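PDB 2PYJ: DNA polymerase from Bacillus phage phi29, which replicates the viral genome by protein-primed, strand-displacing DNA synthesis with high processivity and fidelity, and proofreads with a 3'-5' exonuclease. Local coordinates for residues G229-N234 and Y454-S459; I285-C290 and E346-L351; E291-E296 and L316-G321. The protein carries 2 engineered substitutions. All blocks are in the same frame, centred on the assembly; numbering follows the deposited sequence.

Contact 1 lies deepest: nearly all its touching residues are buried, and it pairs strands 231-233 and 452-456 at the polymerase active site, where carboxylates serve metals, hydroxyls and a lysine. Contacts 2 and 3 are only partly buried and share strand 283-294, their segments adjoining in sequence at Cys290 and Glu291. Contact 2 is antiparallel pairing with strand 340-356, with a salt bridge and an isoleucine methyl over flat groups on one face; in contact 3 a loop, joined by one backbone bridge, takes the place of a partner strand, and its serines do much of the bonding. Both are nested in the chain between the segments of contact 1, their centres about 27 Å and 20 Å from its centre.

Contact 1 (G229-N234 and Y454-S459); sequences GFTWLN and YCDTDS. With MG (magnesium ion), chain S; MN (manganese (II) ion), chain R; DGT (2'-deoxyguanosine-5'-triphosphate), chain T; nucleotides of chain A.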
loop_
_atom_site.group_PDB
_atom_site.type_symbol
_atom_site.label_atom_id
_atom_site.label_comp_id
_atom_site.label_asym_id
_atom_site.label_seq_id
_atom_site.Cartn_x
_atom_site.Cartn_y
_atom_site.Cartn_z
ATOM N N GLY G 229 -9.580 -4.022 7.190
ATOM C CA GLY G 229 -9.067 -4.518 8.475
ATOM C C GLY G 229 -9.875 -4.110 9.693
ATOM O O GLY G 229 -10.487 -3.024 9.726
ATOM N N PHE G 230 -9.860 -4.977 10.698
ATOM C CA PHE G 230 -10.446 -4.692 12.012
ATOM C C PHE G 230 -9.416 -3.921 12.831
ATOM O O PHE G 230 -8.414 -4.497 13.288
ATOM C CB PHE G 230 -10.841 -6.002 12.735
ATOM C CG PHE G 230 -11.441 -5.780 14.115
ATOM C CD1 PHE G 230 -12.715 -5.241 14.256
ATOM C CD2 PHE G 230 -10.712 -6.089 15.264
ATOM C CE1 PHE G 230 -13.270 -5.024 15.532
ATOM C CE2 PHE G 230 -11.253 -5.881 16.534
ATOM C CZ PHE G 230 -12.535 -5.343 16.665
ATOM N N THR G 231 -9.662 -2.620 12.985
ATOM C CA THR G 231 -8.783 -1.704 13.706
ATOM C C THR G 231 -9.623 -1.106 14.835
ATOM O O THR G 231 -10.527 -0.343 14.581
ATOM C CB THR G 231 -8.255 -0.570 12.779
ATOM O OG1 THR G 231 -7.585 -1.140 11.643
ATOM C CG2 THR G 231 -7.301 0.345 13.537
ATOM N N TRP G 232 -9.315 -1.464 16.084
ATOM C CA TRP G 232 -10.231 -1.202 17.199
ATOM C C TRP G 232 -9.502 -1.005 18.514
ATOM O O TRP G 232 -8.622 -1.780 18.862
ATOM C CB TRP G 232 -11.228 -2.366 17.309
ATOM C CG TRP G 232 -12.072 -2.377 18.542
ATOM C CD1 TRP G 232 -13.203 -1.660 18.773
ATOM C CD2 TRP G 232 -11.851 -3.174 19.717
ATOM N NE1 TRP G 232 -13.695 -1.942 20.028
ATOM C CE2 TRP G 232 -12.885 -2.873 20.625
ATOM C CE3 TRP G 232 -10.863 -4.100 20.094
ATOM C CZ2 TRP G 232 -12.973 -3.469 21.895
ATOM C CZ3 TRP G 232 -10.952 -4.696 21.363
ATOM C CH2 TRP G 232 -11.999 -4.374 22.239
ATOM N N LEU G 233 -9.888 0.044 19.234
ATOM C CA LEU G 233 -9.362 0.326 20.559
ATOM C C LEU G 233 -10.448 0.095 21.601
ATOM O O LEU G 233 -11.548 0.658 21.513
ATOM C CB LEU G 233 -8.861 1.776 20.653
ATOM C CG LEU G 233 -8.348 2.268 22.011
ATOM C CD1 LEU G 233 -7.181 1.440 22.521
ATOM C CD2 LEU G 233 -7.955 3.741 21.922
ATOM N N ASN G 234 -10.130 -0.735 22.582
ATOM C CA ASN G 234 -11.014 -0.973 23.703
ATOM C C ASN G 234 -11.210 0.322 24.511
ATOM O O ASN G 234 -10.237 0.909 24.986
ATOM C CB ASN G 234 -10.430 -2.081 24.590
ATOM C CG ASN G 234 -11.427 -2.625 25.590
ATOM O OD1 ASN G 234 -12.479 -2.037 25.817
ATOM N ND2 ASN G 234 -11.090 -3.772 26.205
ATOM N N TYR G 454 -6.138 -3.443 22.112
ATOM C CA TYR G 454 -6.169 -2.893 20.773
ATOM C C TYR G 454 -5.879 -3.951 19.692
ATOM O O TYR G 454 -5.114 -4.890 19.912
ATOM C CB TYR G 454 -5.152 -1.743 20.705
ATOM C CG TYR G 454 -5.037 -1.037 19.377
ATOM C CD1 TYR G 454 -5.949 -0.056 19.002
ATOM C CD2 TYR G 454 -3.990 -1.330 18.500
ATOM C CE1 TYR G 454 -5.826 0.614 17.775
ATOM C CE2 TYR G 454 -3.860 -0.677 17.277
ATOM C CZ TYR G 454 -4.773 0.289 16.919
ATOM O OH TYR G 454 -4.637 0.922 15.710
ATOM N N CYS G 455 -6.525 -3.783 18.538
ATOM C CA CYS G 455 -6.255 -4.573 17.329
ATOM C C CYS G 455 -6.057 -3.647 16.123
ATOM O O CYS G 455 -6.775 -2.657 15.973
ATOM C CB CYS G 455 -7.437 -5.489 17.008
ATOM S SG CYS G 455 -7.804 -6.747 18.232
ATOM N N ASP G 456 -5.097 -3.970 15.263
ATOM C CA ASP G 456 -5.096 -3.399 13.910
ATOM C C ASP G 456 -4.860 -4.487 12.877
ATOM O O ASP G 456 -3.725 -4.845 12.581
ATOM C CB ASP G 456 -4.079 -2.260 13.743
ATOM C CG ASP G 456 -4.291 -1.477 12.429
ATOM O OD1 ASP G 456 -5.045 -1.974 11.540
ATOM O OD2 ASP G 456 -3.716 -0.377 12.290
ATOM N N THR G 457 -5.965 -5.002 12.346
ATOM C CA THR G 457 -5.984 -5.914 11.200
ATOM C C THR G 457 -5.596 -7.350 11.558
ATOM O O THR G 457 -6.360 -8.280 11.303
ATOM C CB THR G 457 -5.131 -5.380 10.008
ATOM O OG1 THR G 457 -5.564 -4.047 9.675
ATOM C CG2 THR G 457 -5.270 -6.278 8.787
ATOM N N ASP G 458 -4.408 -7.520 12.133
ATOM C CA ASP G 458 -3.854 -8.850 12.402
ATOM C C ASP G 458 -2.999 -8.865 13.666
ATOM O O ASP G 458 -2.109 -9.691 13.807
ATOM C CB ASP G 458 -3.029 -9.352 11.181
ATOM C CG ASP G 458 -1.666 -8.691 11.068
ATOM O OD1 ASP G 458 -0.678 -9.344 10.574
ATOM O OD2 ASP G 458 -1.563 -7.523 11.476
ATOM N N SER G 459 -3.274 -7.938 14.584
ATOM C CA SER G 459 -2.515 -7.853 15.816
ATOM C C SER G 459 -3.450 -7.845 17.009
ATOM O O SER G 459 -4.603 -7.413 16.907
ATOM C CB SER G 459 -1.638 -6.592 15.829
ATOM O OG SER G 459 -2.431 -5.425 15.882
HETATM MG MG MG S . 0.312 -6.434 11.458
HETATM MN MN MN R . 1.239 -9.475 10.263
HETATM P PG DGT T . 4.128 -9.882 8.622
HETATM O O1G DGT T . 5.106 -8.834 8.156
HETATM O O2G DGT T . 4.787 -11.226 8.772
HETATM O O3G DGT T . 3.129 -9.529 9.757
HETATM O O3B DGT T . 3.188 -10.028 7.307
HETATM P PB DGT T . 1.672 -9.471 7.153
HETATM O O1B DGT T . 1.247 -9.792 5.742
HETATM O O2B DGT T . 0.846 -9.837 8.392
HETATM O O3A DGT T . 1.863 -7.858 7.159
HETATM P PA DGT T . 1.201 -6.868 8.245
HETATM O O1A DGT T . 1.980 -5.553 8.077
HETATM O O2A DGT T . 1.045 -7.556 9.637
HETATM O "O5'" DGT T . -0.208 -6.558 7.573
HETATM C "C5'" DGT T . -1.358 -7.325 7.861
HETATM C "C4'" DGT T . -2.197 -7.461 6.617
HETATM O "O4'" DGT T . -2.632 -6.173 6.105
HETATM C "C3'" DGT T . -1.509 -8.160 5.446
HETATM O "O3'" DGT T . -1.473 -9.596 5.546
HETATM C "C2'" DGT T . -2.393 -7.710 4.313
HETATM C "C1'" DGT T . -2.708 -6.258 4.692
HETATM N N9 DGT T . -1.626 -5.478 4.071
HETATM C C8 DGT T . -0.483 -5.013 4.642
HETATM N N7 DGT T . 0.272 -4.386 3.699
HETATM C C5 DGT T . -0.392 -4.459 2.536
HETATM C C6 DGT T . -0.173 -4.007 1.151
HETATM O O6 DGT T . 0.851 -3.379 0.820
HETATM N N1 DGT T . -1.095 -4.302 0.235
HETATM C C2 DGT T . -2.219 -4.985 0.523
HETATM N N2 DGT T . -3.091 -5.218 -0.476
HETATM N N3 DGT T . -2.495 -5.433 1.789
HETATM C C4 DGT T . -1.620 -5.194 2.792
ATOM N N1 DOC A 10 -1.369 -1.812 7.136
ATOM C C2 DOC A 10 -2.023 -1.885 5.888
ATOM N N3 DOC A 10 -1.368 -1.502 4.764
ATOM C C4 DOC A 10 -0.097 -1.053 4.811
ATOM C C5 DOC A 10 0.576 -0.977 6.029
ATOM C C6 DOC A 10 -0.093 -1.366 7.197
ATOM O O2 DOC A 10 -3.206 -2.293 5.830
ATOM N N4 DOC A 10 0.510 -0.683 3.670
ATOM C "C1'" DOC A 10 -2.119 -2.234 8.329
ATOM C "C2'" DOC A 10 -2.107 -3.759 8.412
ATOM C "C3'" DOC A 10 -1.257 -4.085 9.613
ATOM C "C4'" DOC A 10 -1.304 -2.826 10.443
ATOM O "O4'" DOC A 10 -1.513 -1.734 9.516
ATOM C "C5'" DOC A 10 -0.010 -2.622 11.225
ATOM O "O5'" DOC A 10 -0.398 -2.101 12.482
ATOM P P DOC A 10 0.296 -0.788 13.123
ATOM O OP1 DOC A 10 -0.154 -0.778 14.556
ATOM O OP2 DOC A 10 1.773 -0.875 12.840
HETATM O O HOH W 1 -8.832 -7.619 10.222
HETATM O O HOH W 2 -0.724 -5.111 12.882
#
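Thr231 and Asp456 lie side by side, pointing the same way from a non-hydrogen-bonded antiparallel pair, and Thr231 OG1 donates to Asp456 OD1 at 2.7 Å from above the carboxylate plane. Thr457 OG1 donates to the same oxygen at 2.8 Å from the opposite face, so two hydroxyls clamp OD1 while OD2 forms a salt bridge with Lys498. A chi1 of -168° swings the carboxylate of Asp456 away from its own N and alongside Thr231. On that side of the sheet Tyr454 crosses Leu233 at about a right angle, Leu233 CB meeting the ring edge at CD1 (3.8 Å); the phenol OH, bonded to Lys498 N, passes beside Thr231 CG2. On the other side Cys455 points SG at the edge of the Phe230 ring, 5.2 Å from its centroid, while Cys455 CB packs against Phe230 CD2. Trp232 and Cys455 exchange two backbone hydrogen bonds, and beyond the strand Thr457 N donates to Phe230 O at 2.7 Å, 46° out of the carbonyl plane. Past this turn Asp458 bridges two metals: OD2 binds magnesium and OD1 binds manganese (1.9 Å), which Asp249 and Val250 O also hold. DGT O2A binds both ions, and the dideoxy-terminated primer nucleotide DOC10 of chain A lies close by. Residues 454-458 are the YCDTD motif of the type-B polymerase palm, here beside strand 231-233 at the two-metal site of nucleotide addition.

Contact 2 (I285-C290 and E346-L351); sequences IQHIRC and EYISGL. With EDO (1,2-ethanediol), chain V.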
loop_
_atom_site.group_PDB
_atom_site.type_symbol
_atom_site.label_atom_id
_atom_site.label_comp_id
_atom_site.label_asym_id
_atom_site.label_seq_id
_atom_site.Cartn_x
_atom_site.Cartn_y
_atom_site.Cartn_z
ATOM N N ILE G 285 -22.921 -13.925 -0.059
ATOM C CA ILE G 285 -23.089 -12.540 0.370
ATOM C C ILE G 285 -24.579 -12.278 0.485
ATOM O O ILE G 285 -25.344 -12.536 -0.467
ATOM C CB ILE G 285 -22.498 -11.558 -0.645
ATOM C CG1 ILE G 285 -20.968 -11.711 -0.702
ATOM C CG2 ILE G 285 -22.914 -10.138 -0.311
ATOM C CD1 ILE G 285 -20.326 -11.091 -1.939
ATOM N N GLN G 286 -24.995 -11.777 1.646
ATOM C CA GLN G 286 -26.395 -11.503 1.915
ATOM C C GLN G 286 -26.653 -10.015 2.110
ATOM O O GLN G 286 -25.980 -9.364 2.914
ATOM C CB GLN G 286 -26.845 -12.242 3.171
ATOM C CG GLN G 286 -28.295 -11.942 3.574
ATOM C CD GLN G 286 -29.304 -12.739 2.772
ATOM O OE1 GLN G 286 -29.247 -13.962 2.749
ATOM N NE2 GLN G 286 -30.254 -12.045 2.135
ATOM N N HIS G 287 -27.647 -9.500 1.387
ATOM C CA HIS G 287 -28.157 -8.147 1.605
ATOM C C HIS G 287 -29.253 -8.209 2.664
ATOM O O HIS G 287 -30.255 -8.906 2.494
ATOM C CB HIS G 287 -28.698 -7.539 0.300
ATOM C CG HIS G 287 -29.126 -6.102 0.430
ATOM N ND1 HIS G 287 -30.052 -5.522 -0.410
ATOM C CD2 HIS G 287 -28.772 -5.142 1.316
ATOM C CE1 HIS G 287 -30.242 -4.266 -0.053
ATOM N NE2 HIS G 287 -29.476 -4.011 0.992
ATOM N N ILE G 288 -29.030 -7.513 3.772
ATOM C CA ILE G 288 -30.022 -7.397 4.848
ATOM C C ILE G 288 -30.271 -5.949 5.241
ATOM O O ILE G 288 -29.433 -5.071 5.004
ATOM C CB ILE G 288 -29.601 -8.179 6.134
ATOM C CG1 ILE G 288 -28.381 -7.520 6.811
ATOM C CG2 ILE G 288 -29.339 -9.668 5.807
ATOM C CD1 ILE G 288 -28.079 -8.062 8.186
ATOM N N ARG G 289 -31.449 -5.715 5.817
ATOM C CA ARG G 289 -31.722 -4.539 6.628
ATOM C C ARG G 289 -32.102 -5.045 8.017
ATOM O O ARG G 289 -32.896 -5.978 8.139
ATOM C CB ARG G 289 -32.844 -3.698 6.025
ATOM C CG ARG G 289 -32.389 -2.785 4.877
ATOM C CD ARG G 289 -33.533 -1.904 4.362
ATOM N NE ARG G 289 -34.455 -2.647 3.499
ATOM C CZ ARG G 289 -34.331 -2.777 2.173
ATOM N NH1 ARG G 289 -33.319 -2.209 1.518
ATOM N NH2 ARG G 289 -35.231 -3.484 1.493
ATOM N N CYS G 290 -31.507 -4.456 9.057
ATOM C CA CYS G 290 -31.777 -4.869 10.434
ATOM C C CYS G 290 -31.511 -3.762 11.446
ATOM O O CYS G 290 -31.023 -2.674 11.104
ATOM C CB CYS G 290 -30.923 -6.103 10.801
ATOM S SG CYS G 290 -29.135 -5.748 10.994
ATOM N N GLU G 346 -34.465 -8.206 7.885
ATOM C CA GLU G 346 -35.061 -8.341 6.582
ATOM C C GLU G 346 -33.996 -8.906 5.655
ATOM O O GLU G 346 -33.029 -8.217 5.331
ATOM C CB GLU G 346 -35.532 -6.972 6.089
ATOM C CG GLU G 346 -36.339 -7.020 4.808
ATOM C CD GLU G 346 -36.564 -5.655 4.211
ATOM O OE1 GLU G 346 -36.343 -4.642 4.912
ATOM O OE2 GLU G 346 -36.974 -5.596 3.037
ATOM N N TYR G 347 -34.157 -10.175 5.269
ATOM C CA TYR G 347 -33.284 -10.812 4.277
ATOM C C TYR G 347 -33.817 -10.480 2.909
ATOM O O TYR G 347 -34.912 -10.902 2.539
ATOM C CB TYR G 347 -33.238 -12.329 4.470
ATOM C CG TYR G 347 -32.610 -12.736 5.771
ATOM C CD1 TYR G 347 -33.394 -12.950 6.906
ATOM C CD2 TYR G 347 -31.235 -12.878 5.884
ATOM C CE1 TYR G 347 -32.820 -13.310 8.110
ATOM C CE2 TYR G 347 -30.649 -13.238 7.085
ATOM C CZ TYR G 347 -31.447 -13.455 8.194
ATOM O OH TYR G 347 -30.875 -13.824 9.394
ATOM N N ILE G 348 -33.036 -9.727 2.153
ATOM C CA ILE G 348 -33.505 -9.134 0.908
ATOM C C ILE G 348 -33.145 -10.013 -0.295
ATOM O O ILE G 348 -34.017 -10.438 -1.046
ATOM C CB ILE G 348 -32.932 -7.715 0.736
ATOM C CG1 ILE G 348 -33.339 -6.843 1.934
ATOM C CG2 ILE G 348 -33.398 -7.102 -0.610
ATOM C CD1 ILE G 348 -32.507 -5.610 2.119
ATOM N N SER G 349 -31.855 -10.266 -0.463
ATOM C CA SER G 349 -31.347 -11.058 -1.585
ATOM C C SER G 349 -29.878 -11.248 -1.384
ATOM O O SER G 349 -29.315 -10.763 -0.406
ATOM C CB SER G 349 -31.572 -10.344 -2.923
ATOM O OG SER G 349 -30.665 -9.255 -3.076
ATOM N N GLY G 350 -29.242 -11.949 -2.315
ATOM C CA GLY G 350 -27.809 -12.079 -2.280
ATOM C C GLY G 350 -27.215 -12.863 -3.420
ATOM O O GLY G 350 -27.861 -13.084 -4.450
ATOM N N LEU G 351 -25.973 -13.284 -3.205
ATOM C CA LEU G 351 -25.193 -14.049 -4.171
ATOM C C LEU G 351 -24.541 -15.204 -3.450
ATOM O O LEU G 351 -23.974 -15.015 -2.372
ATOM C CB LEU G 351 -24.095 -13.173 -4.791
ATOM C CG LEU G 351 -24.541 -11.952 -5.587
ATOM C CD1 LEU G 351 -23.354 -11.012 -5.852
ATOM C CD2 LEU G 351 -25.211 -12.377 -6.887
HETATM C C1 EDO V . -28.563 -16.594 6.919
HETATM O O1 EDO V . -28.560 -15.888 8.168
HETATM C C2 EDO V . -27.527 -16.011 5.971
HETATM O O2 EDO V . -28.119 -15.161 4.973
HETATM O O HOH W 3 -30.930 -6.568 -2.798
#
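Arg289 grips Glu346 side-on in a salt bridge, NE to OE1 and NH2 to OE2, each 3.1 Å. The chains run side by side, but guanidinium and carboxylate planes stand 62° apart and both oxygens are met from above the carboxylate plane. Arg289 NH1 turns instead to Asp325, which is also hydrogen-bonded to His287 NE2; this shared acid probably helps fix both flat groups. Ile348 CD1 touches both groups: it lies over the imidazole face of His287, 3.5 Å from the ring centroid (a CH-pi contact), and over the guanidinium face, 3.4 Å from Arg289 CZ. CG1 anti to the carbonyl carbon (chi1 -58°) and an extended chi2 carry CD1 there. The backbones form an antiparallel pair within a five-stranded sheet of the polymerase region, strand 283-294 lying between 324-329 and 340-356. Ile285 and Leu351 exchange two backbone hydrogen bonds, as do Arg289 and Glu346. Between these pairs Ile348 and Ser349 form a classic beta bulge opposite His287: His287 N donates to Ser349 O, and His287 O accepts from Ile348 N and, within its own segment, from Gln286 NE2. Water 3 joins His287 ND1 to Ser349 OG. On the other side of the sheet the Gln286 amide, bonded to Gly273 and Tyr275, stands across the Tyr347 ring edge with planes 84° apart, and Ile288 CG2 packs on Tyr347 CD2 at 3.7 Å.

Contact 3 (E291-E296 and L316-G321); sequences EFELKE and LKSSGG
Ser319 OG accepts a hydrogen bond from Phe292 N at 2.8 Å, and Ser319 N returns one to Phe292 O at 3.1 Å, lying 27° off the carbonyl plane. A third bond to the strand backbone runs from Leu294 N to Lys317 O (2.7 Å). Among side chains, Ser318 OG donates to Glu293 OE2 at 2.6 Å from above the carboxylate plane; the Glu293 chain, bent at chi2 (-66°), folds back to reach it. The same Ser318 OG accepts from Gly320 N, closing an ST turn in the connection between strands 283-294 and 324-329; the connection packs along the end of strand 283-294, bridged to it once, Glu293 to Ser318. Water 4 is held three ways: it donates to Glu291 OE2 and accepts from Ser319 OG and Gly321 N. Contacts with the Phe292 ring are mostly apolar. Ser319 CB lies over one face, 3.9 Å from the centroid in a CH-pi contact, and Leu316 reaches the ring edge, its CD1 3.9 Å from Phe292 CZ. The backbone atom Ser319 N sits 3.4 Å above the Phe292 ring plane, offset toward the rim. Tyr340 meets this ring too, its hydroxyl bonded to Leu316 O, and Lys317 NZ forms a salt bridge with Asp235.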
loop_
_atom_site.group_PDB
_atom_site.type_symbol
_atom_site.label_atom_id
_atom_site.label_comp_id
_atom_site.label_asym_id
_atom_site.label_seq_id
_atom_site.Cartn_x
_atom_site.Cartn_y
_atom_site.Cartn_z
ATOM N N GLU G 291 -31.871 -4.046 12.691
ATOM C CA GLU G 291 -31.409 -3.279 13.848
ATOM C C GLU G 291 -30.611 -4.234 14.714
ATOM O O GLU G 291 -30.767 -5.443 14.584
ATOM C CB GLU G 291 -32.588 -2.688 14.600
ATOM C CG GLU G 291 -33.491 -1.870 13.692
ATOM C CD GLU G 291 -34.587 -1.173 14.425
ATOM O OE1 GLU G 291 -35.753 -1.540 14.212
ATOM O OE2 GLU G 291 -34.292 -0.259 15.210
ATOM N N PHE G 292 -29.737 -3.712 15.569
ATOM C CA PHE G 292 -28.877 -4.577 16.387
ATOM C C PHE G 292 -28.482 -3.954 17.714
ATOM O O PHE G 292 -28.496 -2.747 17.865
ATOM C CB PHE G 292 -27.614 -5.010 15.609
ATOM C CG PHE G 292 -26.802 -3.850 15.065
ATOM C CD1 PHE G 292 -25.879 -3.184 15.878
ATOM C CD2 PHE G 292 -26.961 -3.430 13.737
ATOM C CE1 PHE G 292 -25.134 -2.114 15.378
ATOM C CE2 PHE G 292 -26.227 -2.371 13.241
ATOM C CZ PHE G 292 -25.314 -1.709 14.062
ATOM N N GLU G 293 -28.144 -4.819 18.673
ATOM C CA GLU G 293 -27.597 -4.424 19.967
ATOM C C GLU G 293 -26.462 -5.369 20.315
ATOM O O GLU G 293 -26.625 -6.585 20.225
ATOM C CB GLU G 293 -28.668 -4.500 21.067
ATOM C CG GLU G 293 -29.747 -3.431 20.980
ATOM C CD GLU G 293 -29.227 -2.021 21.223
ATOM O OE1 GLU G 293 -28.210 -1.855 21.934
ATOM O OE2 GLU G 293 -29.853 -1.076 20.710
ATOM N N LEU G 294 -25.320 -4.811 20.719
ATOM C CA LEU G 294 -24.155 -5.602 21.150
ATOM C C LEU G 294 -24.480 -6.463 22.365
ATOM O O LEU G 294 -25.086 -5.975 23.322
ATOM C CB LEU G 294 -22.992 -4.673 21.512
ATOM C CG LEU G 294 -21.627 -5.303 21.789
ATOM C CD1 LEU G 294 -21.072 -6.007 20.551
ATOM C CD2 LEU G 294 -20.654 -4.235 22.273
ATOM N N LYS G 295 -24.065 -7.734 22.331
ATOM C CA LYS G 295 -24.231 -8.627 23.483
ATOM C C LYS G 295 -23.218 -8.259 24.549
ATOM O O LYS G 295 -22.073 -7.938 24.233
ATOM C CB LYS G 295 -24.045 -10.099 23.084
ATOM C CG LYS G 295 -25.100 -10.613 22.133
ATOM C CD LYS G 295 -24.861 -12.066 21.735
ATOM C CE LYS G 295 -26.039 -12.613 20.945
ATOM N NZ LYS G 295 -25.751 -13.911 20.323
ATOM N N GLU G 296 -23.639 -8.314 25.813
ATOM C CA GLU G 296 -22.746 -8.023 26.940
ATOM C C GLU G 296 -21.523 -8.945 26.873
ATOM O O GLU G 296 -21.649 -10.153 26.629
ATOM C CB GLU G 296 -23.500 -8.156 28.283
ATOM C CG GLU G 296 -22.634 -8.533 29.519
ATOM C CD GLU G 296 -21.952 -7.338 30.200
ATOM O OE1 GLU G 296 -21.269 -7.557 31.232
ATOM O OE2 GLU G 296 -22.099 -6.190 29.719
ATOM N N LEU G 316 -19.870 -0.110 16.336
ATOM C CA LEU G 316 -21.172 0.245 16.891
ATOM C C LEU G 316 -21.689 -0.740 17.952
ATOM O O LEU G 316 -21.661 -1.950 17.761
ATOM C CB LEU G 316 -22.190 0.369 15.760
ATOM C CG LEU G 316 -21.913 1.411 14.673
ATOM C CD1 LEU G 316 -22.911 1.259 13.538
ATOM C CD2 LEU G 316 -21.933 2.852 15.258
ATOM N N LYS G 317 -22.167 -0.188 19.062
ATOM C CA LYS G 317 -22.847 -0.953 20.119
ATOM C C LYS G 317 -24.310 -1.219 19.758
ATOM O O LYS G 317 -24.923 -2.187 20.224
ATOM C CB LYS G 317 -22.798 -0.172 21.437
ATOM C CG LYS G 317 -21.429 -0.091 22.058
ATOM C CD LYS G 317 -21.482 0.558 23.437
ATOM C CE LYS G 317 -20.082 0.699 24.042
ATOM N NZ LYS G 317 -19.176 1.509 23.166
ATOM N N SER G 318 -24.866 -0.334 18.943
ATOM C CA SER G 318 -26.285 -0.322 18.644
ATOM C C SER G 318 -26.495 0.342 17.301
ATOM O O SER G 318 -25.709 1.215 16.903
ATOM C CB SER G 318 -27.029 0.473 19.725
ATOM O OG SER G 318 -28.399 0.693 19.383
ATOM N N SER G 319 -27.562 -0.049 16.611
ATOM C CA SER G 319 -27.998 0.662 15.404
ATOM C C SER G 319 -28.643 2.037 15.754
ATOM O O SER G 319 -28.890 2.855 14.874
ATOM C CB SER G 319 -28.952 -0.217 14.582
ATOM O OG SER G 319 -29.887 -0.879 15.414
ATOM N N GLY G 320 -28.903 2.258 17.049
ATOM C CA GLY G 320 -29.429 3.519 17.590
ATOM C C GLY G 320 -30.718 4.070 16.984
ATOM O O GLY G 320 -30.848 5.283 16.806
ATOM N N GLY G 321 -31.669 3.191 16.671
ATOM C CA GLY G 321 -32.953 3.615 16.126
ATOM C C GLY G 321 -33.005 3.862 14.615
ATOM O O GLY G 321 -34.062 4.215 14.078
HETATM O O HOH W 4 -31.920 0.652 15.738
#